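Local coordinates for protein 2-oxoglutarate-dependent dioxygenase DAO (Oryza sativa subsp. indica, PDB 6KUN) that probably oxidises the auxin indole-3-acetic acid irreversibly to inactive 2-oxoindole-3-acetic acid, as an Fe(II)- and 2-oxoglutarate-dependent dioxygenase, at residues Leu179-Glu184 with Phe211-Gly216; Asn224-Asn229 with Gly261-Gly266; Arg65-Ile70 with Ala105-Pro110. All blocks are in the same frame, centred on the assembly; numbering follows the deposited sequence.

Interaction 1: residues Leu179-Glu184 with Phe211-Gly216; sequences LTVLQE and FVVNVG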
ATOM      1  N   LEU B 179     -11.561  23.354   3.238  1.00 21.06           N
ATOM      2  CA  LEU B 179     -10.392  22.519   2.994  1.00 25.76           C
ATOM      3  C   LEU B 179     -10.851  21.081   2.856  1.00 16.69           C
ATOM      4  O   LEU B 179     -11.816  20.678   3.512  1.00 16.23           O
ATOM      5  CB  LEU B 179      -9.395  22.540   4.152  1.00 21.45           C
ATOM      6  CG  LEU B 179      -8.609  23.812   4.400  1.00 35.64           C
ATOM      7  CD1 LEU B 179      -7.796  23.671   5.663  1.00 31.42           C
ATOM      8  CD2 LEU B 179      -7.751  24.139   3.209  1.00 39.45           C
ATOM      9  N   THR B 180     -10.125  20.301   2.064  1.00 16.96           N
ATOM     10  CA  THR B 180     -10.398  18.892   1.887  1.00 20.10           C
ATOM     11  C   THR B 180      -9.128  18.088   2.076  1.00 17.34           C
ATOM     12  O   THR B 180      -8.096  18.434   1.496  1.00 24.34           O
ATOM     13  CB  THR B 180     -10.968  18.620   0.501  1.00 19.97           C
ATOM     14  OG1 THR B 180     -12.125  19.426   0.315  1.00 22.04           O
ATOM     15  CG2 THR B 180     -11.375  17.131   0.408  1.00 26.19           C
ATOM     16  N   VAL B 181      -9.203  17.003   2.876  1.00 11.17           N
ATOM     17  CA  VAL B 181      -8.079  16.098   3.035  1.00 13.29           C
ATOM     18  C   VAL B 181      -8.439  14.799   2.332  1.00 19.33           C
ATOM     19  O   VAL B 181      -9.458  14.191   2.652  1.00 17.18           O
ATOM     20  CB  VAL B 181      -7.707  15.836   4.503  1.00 23.66           C
ATOM     21  CG1 VAL B 181      -6.453  14.956   4.566  1.00 26.35           C
ATOM     22  CG2 VAL B 181      -7.460  17.114   5.219  1.00 29.15           C
ATOM     23  N   LEU B 182      -7.580  14.362   1.412  1.00 17.40           N
ATOM     24  CA  LEU B 182      -7.835  13.201   0.567  1.00 17.53           C
ATOM     25  C   LEU B 182      -6.775  12.133   0.831  1.00 17.35           C
ATOM     26  O   LEU B 182      -5.589  12.445   0.977  1.00 15.28           O
ATOM     27  CB  LEU B 182      -7.788  13.593  -0.932  1.00 24.42           C
ATOM     28  CG  LEU B 182      -8.649  14.727  -1.473  1.00 70.45           C
ATOM     29  CD1 LEU B 182      -8.224  15.032  -2.911  1.00 90.11           C
ATOM     30  CD2 LEU B 182     -10.115  14.383  -1.418  1.00 91.12           C
ATOM     31  N   GLN B 183      -7.211  10.875   0.814  1.00 16.65           N
ATOM     32  CA  GLN B 183      -6.319   9.723   0.793  1.00 18.41           C
ATOM     33  C   GLN B 183      -6.581   8.939  -0.495  1.00 21.12           C
ATOM     34  O   GLN B 183      -7.597   8.256  -0.617  1.00 20.25           O
ATOM     35  CB  GLN B 183      -6.554   8.833   2.013  1.00 25.31           C
ATOM     36  CG  GLN B 183      -5.780   7.526   1.987  1.00 46.37           C
ATOM     37  CD  GLN B 183      -4.801   7.405   3.138  1.00 53.43           C
ATOM     38  OE1 GLN B 183      -5.079   6.744   4.138  1.00 30.69           O
ATOM     39  NE2 GLN B 183      -3.645   8.045   3.001  1.00 59.44           N
ATOM     40  N   GLU B 184      -5.668   9.055  -1.456  1.00 31.71           N
ATOM     41  CA  GLU B 184      -5.871   8.503  -2.792  1.00 39.46           C
ATOM     42  C   GLU B 184      -5.411   7.051  -2.822  1.00 33.46           C
ATOM     43  O   GLU B 184      -4.647   6.594  -1.976  1.00 24.06           O
ATOM     44  CB  GLU B 184      -5.106   9.337  -3.837  1.00 64.49           C
ATOM     45  CG  GLU B 184      -5.364   8.962  -5.304  1.00 81.74           C
ATOM     46  CD  GLU B 184      -4.684   9.925  -6.272  1.00 88.41           C
ATOM     47  OE1 GLU B 184      -3.988  10.848  -5.797  1.00 81.98           O
ATOM     48  OE2 GLU B 184      -4.845   9.766  -7.500  1.00 93.82           O
ATOM     49  N   PHE B 211      -1.213  12.341   2.707  1.00 24.51           N
ATOM     50  CA  PHE B 211      -2.529  12.881   2.356  1.00 18.40           C
ATOM     51  C   PHE B 211      -2.320  14.095   1.455  1.00 19.86           C
ATOM     52  O   PHE B 211      -1.281  14.743   1.509  1.00 20.40           O
ATOM     53  CB  PHE B 211      -3.314  13.273   3.630  1.00 25.14           C
ATOM     54  CG  PHE B 211      -3.685  12.089   4.525  1.00 21.27           C
ATOM     55  CD1 PHE B 211      -4.830  11.376   4.312  1.00 21.38           C
ATOM     56  CD2 PHE B 211      -2.906  11.759   5.619  1.00 18.29           C
ATOM     57  CE1 PHE B 211      -5.196  10.293   5.120  1.00 28.60           C
ATOM     58  CE2 PHE B 211      -3.262  10.681   6.450  1.00 35.81           C
ATOM     59  CZ  PHE B 211      -4.414   9.946   6.192  1.00 23.91           C
ATOM     60  N   VAL B 212      -3.297  14.363   0.610  1.00 16.24           N
ATOM     61  CA  VAL B 212      -3.369  15.589  -0.188  1.00 18.02           C
ATOM     62  C   VAL B 212      -4.394  16.509   0.438  1.00 23.69           C
ATOM     63  O   VAL B 212      -5.491  16.061   0.800  1.00 19.27           O
ATOM     64  CB  VAL B 212      -3.743  15.251  -1.644  1.00 22.23           C
ATOM     65  CG1 VAL B 212      -3.854  16.500  -2.488  1.00 38.66           C
ATOM     66  CG2 VAL B 212      -2.740  14.271  -2.218  1.00 29.50           C
ATOM     67  N   VAL B 213      -4.064  17.796   0.543  1.00 16.37           N
ATOM     68  CA  VAL B 213      -4.975  18.819   1.015  1.00 13.88           C
ATOM     69  C   VAL B 213      -5.300  19.767  -0.134  1.00 25.66           C
ATOM     70  O   VAL B 213      -4.398  20.234  -0.840  1.00 19.17           O
ATOM     71  CB  VAL B 213      -4.395  19.582   2.218  1.00 26.39           C
ATOM     72  CG1 VAL B 213      -5.428  20.631   2.704  1.00 21.24           C
ATOM     73  CG2 VAL B 213      -3.998  18.596   3.326  1.00 22.40           C
ATOM     74  N   ASN B 214      -6.588  20.023  -0.350  1.00 19.49           N
ATOM     75  CA  ASN B 214      -7.030  20.997  -1.354  1.00 15.12           C
ATOM     76  C   ASN B 214      -7.836  22.103  -0.698  1.00 19.95           C
ATOM     77  O   ASN B 214      -8.717  21.843   0.146  1.00 17.78           O
ATOM     78  CB  ASN B 214      -7.942  20.309  -2.438  1.00 23.46           C
ATOM     79  CG  ASN B 214      -7.144  19.404  -3.369  1.00 35.15           C
ATOM     80  OD1 ASN B 214      -5.930  19.503  -3.464  1.00 35.01           O
ATOM     81  ND2 ASN B 214      -7.851  18.508  -4.052  1.00 37.01           N
ATOM     82  N   VAL B 215      -7.590  23.334  -1.135  1.00 18.35           N
ATOM     83  CA  VAL B 215      -8.371  24.495  -0.699  1.00 14.65           C
ATOM     84  C   VAL B 215      -9.585  24.625  -1.588  1.00 14.12           C
ATOM     85  O   VAL B 215      -9.475  24.538  -2.811  1.00 19.99           O
ATOM     86  CB  VAL B 215      -7.520  25.793  -0.769  1.00 14.44           C
ATOM     87  CG1 VAL B 215      -8.360  27.001  -0.348  1.00 21.55           C
ATOM     88  CG2 VAL B 215      -6.259  25.636   0.075  1.00 21.13           C
ATOM     89  N   GLY B 216     -10.737  24.901  -0.984  1.00 15.26           N
ATOM     90  CA  GLY B 216     -11.977  25.062  -1.702  1.00 13.97           C
ATOM     91  C   GLY B 216     -12.468  26.506  -1.712  1.00 18.46           C
ATOM     92  O   GLY B 216     -11.792  27.440  -1.286  1.00 16.50           O
TER

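Interaction 2: residues Asn224-Asn229 with Gly261-Gly266; sequences NGRLHN and GELVDG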
ATOM      1  N   ASN B 224     -10.113  36.031   2.304  1.00 21.42           N
ATOM      2  CA  ASN B 224     -10.164  37.271   1.553  1.00 26.02           C
ATOM      3  C   ASN B 224      -9.343  37.217   0.285  1.00 28.64           C
ATOM      4  O   ASN B 224      -8.655  38.172  -0.047  1.00 23.31           O
ATOM      5  CB  ASN B 224      -9.721  38.467   2.384  1.00 24.66           C
ATOM      6  CG  ASN B 224     -10.183  39.757   1.767  1.00 38.31           C
ATOM      7  OD1 ASN B 224     -11.322  39.863   1.346  1.00 29.14           O
ATOM      8  ND2 ASN B 224      -9.266  40.697   1.616  1.00 34.40           N
ATOM      9  N   GLY B 225      -9.386  36.093  -0.403  1.00 29.48           N
ATOM     10  CA  GLY B 225      -8.654  35.950  -1.642  1.00 24.57           C
ATOM     11  C   GLY B 225      -7.239  35.434  -1.512  1.00 30.15           C
ATOM     12  O   GLY B 225      -6.587  35.230  -2.535  1.00 30.23           O
ATOM     13  N   ARG B 226      -6.747  35.203  -0.302  1.00 24.49           N
ATOM     14  CA  ARG B 226      -5.349  34.847  -0.119  1.00 28.66           C
ATOM     15  C   ARG B 226      -5.048  33.369  -0.341  1.00 29.65           C
ATOM     16  O   ARG B 226      -3.893  33.000  -0.617  1.00 25.37           O
ATOM     17  CB  ARG B 226      -4.919  35.259   1.292  1.00 31.90           C
ATOM     18  CG  ARG B 226      -4.856  36.753   1.480  1.00 33.00           C
ATOM     19  CD  ARG B 226      -4.644  37.141   2.919  1.00 41.89           C
ATOM     20  NE  ARG B 226      -4.659  38.604   3.020  1.00 48.97           N
ATOM     21  CZ  ARG B 226      -3.635  39.375   2.649  1.00 41.88           C
ATOM     22  NH1 ARG B 226      -2.534  38.815   2.172  1.00 27.84           N
ATOM     23  NH2 ARG B 226      -3.721  40.694   2.758  1.00 48.20           N
ATOM     24  N   LEU B 227      -6.014  32.507  -0.234  1.00 22.29           N
ATOM     25  CA  LEU B 227      -5.797  31.068  -0.469  1.00 22.85           C
ATOM     26  C   LEU B 227      -6.566  30.666  -1.715  1.00 27.95           C
ATOM     27  O   LEU B 227      -7.759  30.989  -1.838  1.00 28.89           O
ATOM     28  CB  LEU B 227      -6.252  30.237   0.718  1.00 23.96           C
ATOM     29  CG  LEU B 227      -5.716  30.550   2.110  1.00 35.54           C
ATOM     30  CD1 LEU B 227      -6.397  29.673   3.129  1.00 34.51           C
ATOM     31  CD2 LEU B 227      -4.245  30.375   2.174  1.00 41.95           C
ATOM     32  N   HIS B 228      -5.887  29.965  -2.615  1.00 24.03           N
ATOM     33  CA  HIS B 228      -6.412  29.653  -3.931  1.00 26.80           C
ATOM     34  C   HIS B 228      -7.329  28.434  -3.874  1.00 28.33           C
ATOM     35  O   HIS B 228      -6.909  27.360  -3.432  1.00 21.40           O
ATOM     36  CB  HIS B 228      -5.261  29.353  -4.898  1.00 26.99           C
ATOM     37  CG  HIS B 228      -5.713  28.983  -6.279  1.00 25.10           C
ATOM     38  ND1 HIS B 228      -6.439  29.848  -7.074  1.00 26.73           N
ATOM     39  CD2 HIS B 228      -5.571  27.840  -6.995  1.00 28.12           C
ATOM     40  CE1 HIS B 228      -6.705  29.257  -8.230  1.00 25.77           C
ATOM     41  NE2 HIS B 228      -6.174  28.045  -8.217  1.00 30.62           N
ATOM     42  N   ASN B 229      -8.553  28.586  -4.378  1.00 20.92           N
ATOM     43  CA  ASN B 229      -9.470  27.457  -4.500  1.00 15.04           C
ATOM     44  C   ASN B 229      -9.106  26.687  -5.772  1.00 19.45           C
ATOM     45  O   ASN B 229      -9.314  27.164  -6.894  1.00 23.06           O
ATOM     46  CB  ASN B 229     -10.921  27.911  -4.503  1.00 18.70           C
ATOM     47  CG  ASN B 229     -11.194  29.041  -5.443  1.00 25.51           C
ATOM     48  OD1 ASN B 229     -10.336  29.917  -5.679  1.00 25.52           O
ATOM     49  ND2 ASN B 229     -12.403  29.066  -5.981  1.00 25.21           N
ATOM     50  N   GLY B 261     -11.124  40.137   9.935  1.00 48.77           N
ATOM     51  CA  GLY B 261     -10.538  41.462   9.771  1.00 38.52           C
ATOM     52  C   GLY B 261      -9.090  41.541   9.304  1.00 55.03           C
ATOM     53  O   GLY B 261      -8.768  42.358   8.427  1.00 38.56           O
ATOM     54  N   GLU B 262      -8.188  40.718   9.846  1.00 31.96           N
ATOM     55  CA  GLU B 262      -6.771  40.948   9.630  1.00 48.09           C
ATOM     56  C   GLU B 262      -6.293  40.561   8.229  1.00 56.23           C
ATOM     57  O   GLU B 262      -5.121  40.814   7.897  1.00 42.96           O
ATOM     58  CB  GLU B 262      -5.920  40.188  10.660  1.00 59.23           C
ATOM     59  CG  GLU B 262      -6.175  40.572  12.110  1.00 72.07           C
ATOM     60  CD  GLU B 262      -7.278  39.737  12.768  1.00 60.07           C
ATOM     61  OE1 GLU B 262      -8.340  39.512  12.132  1.00 45.96           O
ATOM     62  OE2 GLU B 262      -7.066  39.311  13.922  1.00 52.65           O
ATOM     63  N   LEU B 263      -7.162  39.978   7.398  1.00 55.31           N
ATOM     64  CA  LEU B 263      -6.786  39.614   6.036  1.00 58.14           C
ATOM     65  C   LEU B 263      -7.203  40.656   4.998  1.00 51.54           C
ATOM     66  O   LEU B 263      -6.880  40.483   3.808  1.00 24.17           O
ATOM     67  CB  LEU B 263      -7.386  38.262   5.647  1.00 54.10           C
ATOM     68  CG  LEU B 263      -7.039  37.079   6.551  1.00 43.97           C
ATOM     69  CD1 LEU B 263      -5.569  37.065   6.871  1.00 43.11           C
ATOM     70  CD2 LEU B 263      -7.859  37.127   7.817  1.00 52.72           C
ATOM     71  N   VAL B 264      -7.920  41.709   5.407  1.00 42.20           N
ATOM     72  CA  VAL B 264      -8.260  42.837   4.538  1.00 61.61           C
ATOM     73  C   VAL B 264      -7.428  44.045   4.964  1.00 57.38           C
ATOM     74  O   VAL B 264      -7.534  44.515   6.105  1.00 60.64           O
ATOM     75  CB  VAL B 264      -9.762  43.174   4.573  1.00 53.60           C
ATOM     76  CG1 VAL B 264     -10.323  43.023   5.986  1.00 54.82           C
ATOM     77  CG2 VAL B 264      -9.987  44.611   4.022  1.00 28.54           C
ATOM     78  N   ASP B 265      -6.613  44.554   4.040  1.00 53.52           N
ATOM     79  CA  ASP B 265      -5.728  45.690   4.305  1.00 48.10           C
ATOM     80  C   ASP B 265      -5.852  46.694   3.168  1.00 47.46           C
ATOM     81  O   ASP B 265      -6.629  46.506   2.227  1.00 41.76           O
ATOM     82  CB  ASP B 265      -4.274  45.218   4.485  1.00 47.77           C
ATOM     83  CG  ASP B 265      -3.842  44.202   3.433  1.00 48.53           C
ATOM     84  OD1 ASP B 265      -4.030  44.463   2.235  1.00 47.49           O
ATOM     85  OD2 ASP B 265      -3.277  43.141   3.805  1.00 45.86           O
ATOM     86  N   GLY B 266      -5.079  47.787   3.254  1.00 54.74           N
ATOM     87  CA  GLY B 266      -5.104  48.779   2.196  1.00 60.13           C
ATOM     88  C   GLY B 266      -4.867  48.187   0.821  1.00 72.60           C
ATOM     89  O   GLY B 266      -5.476  48.619  -0.162  1.00 77.33           O
TER

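Interaction 3: residues Arg65-Ile70 with Ala105-Pro110; sequences RRNADI and ARLDAP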
ATOM      1  N   ARG B  65     -27.575  -1.379  -0.497  1.00 29.87           N
ATOM      2  CA  ARG B  65     -28.842  -0.651  -0.415  1.00 23.93           C
ATOM      3  C   ARG B  65     -29.330  -0.527   1.027  1.00 18.11           C
ATOM      4  O   ARG B  65     -29.899   0.498   1.420  1.00 24.97           O
ATOM      5  CB  ARG B  65     -29.907  -1.346  -1.264  1.00 46.51           C
ATOM      6  CG  ARG B  65     -30.474  -0.477  -2.389  1.00 64.40           C
ATOM      7  CD  ARG B  65     -31.940  -0.119  -2.174  1.00 76.20           C
ATOM      8  NE  ARG B  65     -32.841  -1.217  -2.515  1.00 92.71           N
ATOM      9  CZ  ARG B  65     -33.027  -1.689  -3.748  1.00 89.23           C
ATOM     10  NH1 ARG B  65     -32.357  -1.171  -4.774  1.00 77.85           N
ATOM     11  NH2 ARG B  65     -33.878  -2.690  -3.954  1.00 87.02           N
ATOM     12  N   ARG B  66     -29.132  -1.569   1.835  1.00 23.66           N
ATOM     13  CA  ARG B  66     -29.449  -1.409   3.250  1.00 17.57           C
ATOM     14  C   ARG B  66     -28.605  -0.326   3.929  1.00 21.95           C
ATOM     15  O   ARG B  66     -28.958   0.120   5.029  1.00 31.25           O
ATOM     16  CB  ARG B  66     -29.273  -2.749   3.954  1.00 22.86           C
ATOM     17  CG  ARG B  66     -30.342  -3.785   3.521  1.00 46.87           C
ATOM     18  CD  ARG B  66     -30.483  -4.935   4.490  1.00 52.35           C
ATOM     19  NE  ARG B  66     -29.284  -5.764   4.573  1.00 77.42           N
ATOM     20  CZ  ARG B  66     -28.864  -6.581   3.611  1.00 75.86           C
ATOM     21  NH1 ARG B  66     -29.545  -6.672   2.471  1.00 81.15           N
ATOM     22  NH2 ARG B  66     -27.755  -7.300   3.780  1.00 41.65           N
ATOM     23  N   ASN B  67     -27.536   0.131   3.284  1.00 30.94           N
ATOM     24  CA  ASN B  67     -26.707   1.189   3.834  1.00 22.60           C
ATOM     25  C   ASN B  67     -27.061   2.555   3.297  1.00 27.26           C
ATOM     26  O   ASN B  67     -26.376   3.528   3.616  1.00 27.16           O
ATOM     27  CB  ASN B  67     -25.236   0.857   3.540  1.00 25.51           C
ATOM     28  CG  ASN B  67     -24.703  -0.160   4.507  1.00 20.85           C
ATOM     29  OD1 ASN B  67     -24.878  -0.018   5.727  1.00 28.59           O
ATOM     30  ND2 ASN B  67     -24.023  -1.184   3.986  1.00 26.70           N
ATOM     31  N   ALA B  68     -28.116   2.659   2.500  1.00 25.90           N
ATOM     32  CA  ALA B  68     -28.575   3.967   2.036  1.00 29.03           C
ATOM     33  C   ALA B  68     -29.465   4.607   3.080  1.00 27.32           C
ATOM     34  O   ALA B  68     -30.349   3.953   3.630  1.00 26.98           O
ATOM     35  CB  ALA B  68     -29.329   3.839   0.714  1.00 32.96           C
ATOM     36  N   ASP B  69     -29.225   5.885   3.357  1.00 21.53           N
ATOM     37  CA  ASP B  69     -30.058   6.669   4.260  1.00 28.39           C
ATOM     38  C   ASP B  69     -30.023   6.136   5.687  1.00 31.24           C
ATOM     39  O   ASP B  69     -31.003   6.226   6.432  1.00 29.38           O
ATOM     40  CB  ASP B  69     -31.491   6.728   3.724  1.00 47.60           C
ATOM     41  CG  ASP B  69     -31.552   7.262   2.284  1.00 59.87           C
ATOM     42  OD1 ASP B  69     -31.131   8.422   2.045  1.00 54.28           O
ATOM     43  OD2 ASP B  69     -32.001   6.505   1.389  1.00 60.28           O
ATOM     44  N   ILE B  70     -28.877   5.634   6.152  1.00 24.47           N
ATOM     45  CA  ILE B  70     -28.867   5.034   7.486  1.00 23.11           C
ATOM     46  C   ILE B  70     -28.930   6.112   8.547  1.00 22.86           C
ATOM     47  O   ILE B  70     -29.414   5.860   9.662  1.00 21.66           O
ATOM     48  CB  ILE B  70     -27.662   4.089   7.685  1.00 29.36           C
ATOM     49  CG1 ILE B  70     -26.355   4.728   7.235  1.00 25.45           C
ATOM     50  CG2 ILE B  70     -27.929   2.753   6.970  1.00 22.75           C
ATOM     51  CD1 ILE B  70     -25.102   3.852   7.528  1.00 24.56           C
ATOM     52  N   ALA B 105     -22.759   2.586  13.754  1.00 20.27           N
ATOM     53  CA  ALA B 105     -23.573   1.582  14.433  1.00 26.87           C
ATOM     54  C   ALA B 105     -24.586   0.968  13.471  1.00 28.86           C
ATOM     55  O   ALA B 105     -24.943  -0.206  13.618  1.00 28.57           O
ATOM     56  CB  ALA B 105     -24.268   2.197  15.642  1.00 21.10           C
ATOM     57  N   ARG B 106     -24.994   1.735  12.445  1.00 25.88           N
ATOM     58  CA  ARG B 106     -26.047   1.337  11.535  1.00 17.93           C
ATOM     59  C   ARG B 106     -25.565   0.769  10.225  1.00 23.57           C
ATOM     60  O   ARG B 106     -26.375   0.239   9.460  1.00 19.98           O
ATOM     61  CB  ARG B 106     -26.976   2.512  11.264  1.00 20.37           C
ATOM     62  CG  ARG B 106     -27.701   2.945  12.504  1.00 25.04           C
ATOM     63  CD  ARG B 106     -28.698   4.050  12.190  1.00 31.71           C
ATOM     64  NE  ARG B 106     -29.021   4.794  13.406  1.00 22.52           N
ATOM     65  CZ  ARG B 106     -29.748   5.911  13.451  1.00 26.24           C
ATOM     66  NH1 ARG B 106     -30.250   6.435  12.350  1.00 30.85           N
ATOM     67  NH2 ARG B 106     -29.941   6.494  14.604  1.00 22.88           N
ATOM     68  N   LEU B 107     -24.277   0.829   9.949  1.00 24.46           N
ATOM     69  CA  LEU B 107     -23.753   0.199   8.747  1.00 16.95           C
ATOM     70  C   LEU B 107     -24.021  -1.292   8.771  1.00 21.43           C
ATOM     71  O   LEU B 107     -23.785  -1.965   9.778  1.00 26.64           O
ATOM     72  CB  LEU B 107     -22.252   0.426   8.633  1.00 26.54           C
ATOM     73  CG  LEU B 107     -21.794   1.768   8.100  1.00 26.75           C
ATOM     74  CD1 LEU B 107     -20.287   1.840   8.358  1.00 29.83           C
ATOM     75  CD2 LEU B 107     -22.082   1.912   6.635  1.00 24.55           C
ATOM     76  N   ASP B 108     -24.480  -1.813   7.658  1.00 17.79           N
ATOM     77  CA  ASP B 108     -24.595  -3.262   7.507  1.00 22.27           C
ATOM     78  C   ASP B 108     -23.221  -3.804   7.062  1.00 21.77           C
ATOM     79  O   ASP B 108     -22.886  -3.806   5.878  1.00 30.93           O
ATOM     80  CB  ASP B 108     -25.682  -3.600   6.504  1.00 27.33           C
ATOM     81  CG  ASP B 108     -25.862  -5.083   6.356  1.00 34.20           C
ATOM     82  OD1 ASP B 108     -25.224  -5.862   7.106  1.00 33.93           O
ATOM     83  OD2 ASP B 108     -26.660  -5.454   5.482  1.00 36.37           O
ATOM     84  N   ALA B 109     -22.435  -4.231   8.011  1.00 23.20           N
ATOM     85  CA  ALA B 109     -21.092  -4.691   7.748  1.00 26.71           C
ATOM     86  C   ALA B 109     -20.604  -5.407   8.985  1.00 22.23           C
ATOM     87  O   ALA B 109     -21.168  -5.200  10.068  1.00 27.31           O
ATOM     88  CB  ALA B 109     -20.175  -3.502   7.443  1.00 27.15           C
ATOM     89  N   PRO B 110     -19.482  -6.117   8.924  1.00 34.12           N
ATOM     90  CA  PRO B 110     -18.986  -6.805  10.108  1.00 27.61           C
ATOM     91  C   PRO B 110     -18.547  -5.783  11.175  1.00 32.03           C
ATOM     92  O   PRO B 110     -18.144  -4.661  10.833  1.00 28.50           O
ATOM     93  CB  PRO B 110     -17.801  -7.636   9.594  1.00 29.74           C
ATOM     94  CG  PRO B 110     -18.035  -7.739   8.115  1.00 34.97           C
ATOM     95  CD  PRO B 110     -18.657  -6.418   7.732  1.00 30.84           C
TER
HETATM   96  O   HOH W   1     -27.839  -0.979   7.340  1.00 30.11           O

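Interaction 1: residues Leu179-Glu184 with Phe211-Gly216
Two neighbouring strands of the jelly-roll core, 179-183 and 211-215, run antiparallel and illustrate how one ladder can serve two different faces. Thr180 pairs with Asn214 and Leu182 with Val212 as hydrogen-bonded pairs; the bond from Leu182 N to Val212 O is 2.8 Å long and lies nearly along the C=O axis. Val181 and Val213 form a non-hydrogen-bonded pair between them.

The ladder is buried on both faces. On one, Leu179 and Val215 lie side by side, CD2 to CG2 at 3.8 Å, and Val181, with CG1 anti to the backbone N, sets that methyl 3.7 Å from Phe211 CB. The other, where Leu182 and Val212 are closely enclosed, looks to the active site: Leu182 touches the bound 2-oxoglutarate, while Thr180 OG1 is hydrogen-bonded to Asp175, a predicted iron ligand, which it probably helps to position.

By contrast, the Gln183 end is partly open to solvent and rests on a single amide-over-ring overlap. The Gln183 chain bends at chi2 (118°) and lays its amide over one face of the Phe211 ring, the planes 16° apart, with NE2 offset toward the rim and 3.5 Å from CE1.

Helix 111-138 covers the Leu179-Val181 face through Ile128, and strands 242-249 and 33-37 continue the sheet beside 179-183 and 211-215 respectively.

Interaction 2: residues Asn224-Asn229 with Gly261-Gly266
The backbones come closest where Asn224, at positive phi (56°) as the C-prime residue of a Schellman motif, faces Leu263 at the end of a short 3-10 turn, with 6.1 Å between their CA atoms. One carbonyl then gathers the side chains. Leu263 O accepts from Arg226 NE at 3.0 Å, on a lone pair and within the guanidinium plane, and from Asn224 ND2 at 3.2 Å, which approaches from above the carbonyl plane. The two donors thus use different sides of the same oxygen, and Arg226 NH2 adds a weak third bond.

Arg226 reaches this point by an extended chain from CG to NE, its CD passing 4.0 Å from Leu263 CB. Past the carbonyl, NH2 makes a salt bridge to Asp265 OD2 at 2.7 Å; the carboxylate stands steeply to the guanidinium, their planes 75° apart, so a single oxygen meets the edge of the cation. The other oxygen, OD1, is held by the backbone N of His268. Asn224 is likewise fixed at its far end, where OD1 accepts from Arg271 N, so its amide ties both parts of one loop to the helix terminus.

Remote from the iron and 2-oxoglutarate sites, the contact joins the C-terminal end of helix 217-222, on the way to strand 232-235, to the loop between strands 256-257 and 275-276, with Leu139 and Leu141 packing against Leu263.

Interaction 3: residues Arg65-Ile70 with Ala105-Pro110
The C-terminal ends of two helices, 61-66 and 97-106, meet here, joined by side chains, some bonding to backbone groups and one pair forming a salt bridge. Arg66 leads: its chain bends at chi3 (-65°) and brings NE and NH2 together onto Asp108 OD2, a salt bridge with NH2 at 2.7 Å whose hydrogen bonds are both weak in angle. Its NH1 is paired with Asp62, so the guanidinium bridges two carboxylates. A water accompanies it, donating to Arg66 O and to Arg106 O.

Asn67, buried, grips the backbone after the second helix. OD1 accepts from Asp108 N on a lone pair, 2.7 Å away and nearly straight at 167°, while ND2 makes a weak return bond to Asp108 O. An alanine here would remove both bonds and would probably leave the Leu107-Asp108 backbone less firmly fixed.

At Ile70 the contact turns apolar. CG1 takes the crowded position between backbone N and carbonyl carbon (chi1 48°), which brings CD1 to 3.7 Å from Leu107 CD2. The Ile70 carbonyl oxygen, in turn, accepts from Arg106 NH1 at 2.9 Å, close to the guanidinium plane.

In the fold
Read from the N terminus, the three contacts follow one another in series, each closing its loop before the next opens; none nests or crosses. Interaction 3 comes first, bringing the end of helix 97-106 back to that of helix 61-66 around strands 75-77 and 86-92. Interaction 1, near the centre of the chain, then closes the excursion through strands 191-194 and 201-203. Interaction 2 ties the stretch after helix 217-222 to a later loop, spanning strands 232-235, 242-249 and 256-257. Interactions 1 and 2 touch, Val215 CB lying 3.1 Å from His228 O, whereas interactions 2 and 3 lie on opposite sides of the chain's centre, their centres about 42 Å apart.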